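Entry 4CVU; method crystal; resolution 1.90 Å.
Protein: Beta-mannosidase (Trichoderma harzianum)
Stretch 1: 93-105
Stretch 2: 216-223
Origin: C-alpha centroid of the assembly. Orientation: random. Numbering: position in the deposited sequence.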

# COMPACT_ATOMS: atom_id res chain seq x y z
N PRO A 93 -34.70 18.78 0.41
CA PRO A 93 -35.77 19.52 1.07
C PRO A 93 -36.18 18.85 2.38
O PRO A 93 -36.44 17.64 2.38
CB PRO A 93 -36.89 19.48 0.03
CG PRO A 93 -36.15 19.52 -1.27
CD PRO A 93 -34.87 18.74 -1.05
N ILE A 94 -36.20 19.63 3.47
CA ILE A 94 -36.50 19.11 4.82
C ILE A 94 -38.01 19.06 5.01
O ILE A 94 -38.69 20.08 4.88
CB ILE A 94 -35.86 19.98 5.94
CG1 ILE A 94 -34.35 20.08 5.75
CG2 ILE A 94 -36.17 19.40 7.32
CD1 ILE A 94 -33.64 20.93 6.79
N SER A 95 -38.53 17.89 5.32
CA SER A 95 -39.97 17.72 5.49
C SER A 95 -40.34 17.74 6.97
O SER A 95 -39.48 17.67 7.85
CB SER A 95 -40.38 16.39 4.89
OG SER A 95 -39.80 15.36 5.65
N GLY A 96 -41.64 17.87 7.25
CA GLY A 96 -42.17 17.77 8.61
C GLY A 96 -42.03 18.97 9.54
O GLY A 96 -42.25 18.84 10.73
N LEU A 97 -41.65 20.14 9.03
CA LEU A 97 -41.60 21.34 9.87
C LEU A 97 -43.00 21.99 9.85
O LEU A 97 -43.65 22.03 8.81
CB LEU A 97 -40.53 22.34 9.39
CG LEU A 97 -39.07 21.84 9.29
CD1 LEU A 97 -38.22 22.82 8.49
CD2 LEU A 97 -38.47 21.63 10.67
N SER A 98 -43.47 22.46 11.00
CA SER A 98 -44.72 23.22 11.06
C SER A 98 -44.52 24.62 10.48
O SER A 98 -43.51 25.28 10.76
CB SER A 98 -45.23 23.36 12.49
OG SER A 98 -46.39 24.19 12.53
N LYS A 99 -45.49 25.08 9.70
CA LYS A 99 -45.46 26.42 9.12
C LYS A 99 -46.36 27.43 9.86
O LYS A 99 -46.59 28.53 9.37
CB LYS A 99 -45.85 26.37 7.63
CG LYS A 99 -44.86 25.54 6.78
CD LYS A 99 -44.64 26.15 5.40
CE LYS A 99 -43.76 27.39 5.45
NZ LYS A 99 -43.34 27.88 4.10
N HIS A 100 -46.83 27.06 11.05
CA HIS A 100 -47.62 27.98 11.89
C HIS A 100 -46.70 29.07 12.43
O HIS A 100 -45.61 28.79 12.91
CB HIS A 100 -48.30 27.23 13.05
CG HIS A 100 -49.24 26.15 12.61
ND1 HIS A 100 -49.46 25.00 13.36
CD2 HIS A 100 -50.02 26.02 11.50
CE1 HIS A 100 -50.34 24.23 12.73
NE2 HIS A 100 -50.68 24.82 11.60
N SER A 101 -47.14 30.32 12.36
CA SER A 101 -46.31 31.45 12.83
C SER A 101 -46.32 31.63 14.37
O SER A 101 -45.62 32.50 14.91
CB SER A 101 -46.74 32.73 12.11
OG SER A 101 -48.06 33.08 12.47
N ASP A 102 -47.10 30.80 15.07
CA ASP A 102 -47.02 30.63 16.54
C ASP A 102 -45.68 29.99 16.99
O ASP A 102 -45.43 29.82 18.19
CB ASP A 102 -48.17 29.72 17.05
CG ASP A 102 -49.42 30.50 17.46
OD1 ASP A 102 -49.62 31.64 17.04
OD2 ASP A 102 -50.22 29.94 18.21
N ILE A 103 -44.83 29.64 16.01
CA ILE A 103 -43.69 28.74 16.23
C ILE A 103 -42.35 29.38 15.85
O ILE A 103 -42.24 30.04 14.83
CB ILE A 103 -43.94 27.41 15.47
CG1 ILE A 103 -44.81 26.50 16.33
CG2 ILE A 103 -42.63 26.71 15.11
CD1 ILE A 103 -45.53 25.42 15.55
N ALA A 104 -41.34 29.18 16.69
CA ALA A 104 -40.00 29.66 16.40
C ALA A 104 -39.14 28.47 15.92
O ALA A 104 -39.09 27.43 16.59
CB ALA A 104 -39.37 30.29 17.63
N THR A 105 -38.48 28.65 14.78
CA THR A 105 -37.64 27.60 14.19
C THR A 105 -36.19 28.04 14.27
O THR A 105 -35.82 29.04 13.67
CB THR A 105 -38.03 27.35 12.73
OG1 THR A 105 -39.41 26.98 12.64
CG2 THR A 105 -37.19 26.21 12.12
N ARG A 216 -28.85 20.29 14.82
CA ARG A 216 -30.26 19.98 14.65
C ARG A 216 -31.12 21.20 14.42
O ARG A 216 -30.66 22.30 14.55
CB ARG A 216 -30.76 19.12 15.80
CG ARG A 216 -31.18 19.81 17.06
CD ARG A 216 -30.08 20.34 17.95
NE ARG A 216 -29.07 19.37 18.33
CZ ARG A 216 -27.91 19.71 18.85
NH1 ARG A 216 -27.64 20.97 19.06
NH2 ARG A 216 -27.00 18.82 19.10
N ILE A 217 -32.36 20.95 14.04
CA ILE A 217 -33.36 22.00 13.94
C ILE A 217 -34.34 21.89 15.09
O ILE A 217 -34.80 20.81 15.40
CB ILE A 217 -34.16 21.94 12.64
CG1 ILE A 217 -33.24 21.92 11.44
CG2 ILE A 217 -35.02 23.17 12.51
CD1 ILE A 217 -33.92 21.60 10.12
N VAL A 218 -34.59 23.02 15.76
CA VAL A 218 -35.49 23.03 16.92
C VAL A 218 -36.69 23.93 16.61
O VAL A 218 -36.51 25.11 16.31
CB VAL A 218 -34.78 23.57 18.17
CG1 VAL A 218 -35.69 23.45 19.39
CG2 VAL A 218 -33.48 22.83 18.41
N GLN A 219 -37.90 23.36 16.66
CA GLN A 219 -39.15 24.12 16.56
C GLN A 219 -39.83 24.26 17.93
O GLN A 219 -40.23 23.27 18.56
CB GLN A 219 -40.11 23.53 15.53
CG GLN A 219 -39.95 24.22 14.19
CD GLN A 219 -40.97 23.79 13.16
OE1 GLN A 219 -41.55 22.70 13.23
NE2 GLN A 219 -41.21 24.66 12.19
N LEU A 220 -39.93 25.51 18.38
CA LEU A 220 -40.47 25.85 19.71
C LEU A 220 -41.82 26.55 19.59
O LEU A 220 -41.93 27.55 18.88
CB LEU A 220 -39.52 26.79 20.45
CG LEU A 220 -38.09 26.31 20.60
CD1 LEU A 220 -37.29 27.40 21.27
CD2 LEU A 220 -38.02 25.00 21.37
N SER A 221 -42.83 26.03 20.29
CA SER A 221 -44.17 26.62 20.30
C SER A 221 -44.37 27.59 21.48
O SER A 221 -43.80 27.40 22.56
CB SER A 221 -45.23 25.51 20.30
OG SER A 221 -44.92 24.51 21.25
N LYS A 222 -45.18 28.62 21.24
CA LYS A 222 -45.47 29.66 22.25
C LYS A 222 -46.03 29.08 23.54
O LYS A 222 -46.91 28.24 23.50
CB LYS A 222 -46.46 30.71 21.68
N GLY A 223 -45.49 29.52 24.67
CA GLY A 223 -45.89 29.00 25.99
C GLY A 223 -45.56 27.54 26.25
O GLY A 223 -46.15 26.91 27.13
O HOH W 1 -42.52 30.27 19.76

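The strongest polar contacts here pair a backbone ladder with one well-placed amide. Ala104 and Leu220 form the hydrogen-bonded pair of an antiparallel bridge: Ala104 N donates to Leu220 O at 2.8 Å, and Leu220 N returns the bond to Ala104 O, also at 2.8 Å, both nearly linear. At the end of the ladder Lys222 N reaches Asp102 O over a longer 3.3 Å, and a water donates to Leu220 O (2.9 Å from its oxygen) and weakly to Asp102 O.

Gln219 carries the second network. Its side chain extends to the loop before the strand and reads both backbone polar groups of one residue: Ser98 N donates to Gln219 OE1 at 3.0 Å, while Gln219 NE2 donates to Ser98 O at 2.8 Å. The same NE2 also donates to Thr105 OG1, 3.0 Å away. The amide thus acts as donor and acceptor at once, tying the loop to the strand and answering backbone groups that lie outside the ladder. The rule is economical: one buried amide supplies complementary partners to a loop that has no strand pairing here.

Flanking the central pair, Ile103 with Ser221 and Thr105 with Gln219 are non-hydrogen-bonded pairs, with CA atoms 4.6 and 4.5 Å apart. Close CA-H...O contacts supplement them, such as Gln219 CA to Ala104 O at 3.3 Å. Alternation puts these four side chains on one face, where Ile103 CG2 lies 3.8 Å from Gln219 CG, packing against the aliphatic part of the glutamine. Ala104 and Leu220 share the other face, their CB atoms 4.5 Å apart.

Farther out, the packing is apolar. Ile217 collects Ile94, CD1 to CD1 at 3.4 Å, Leu97, whose CD2 is 4.2 Å from Ile217 CG2, and the Thr105 methyl, with CG2 to CG2 at 3.8 Å.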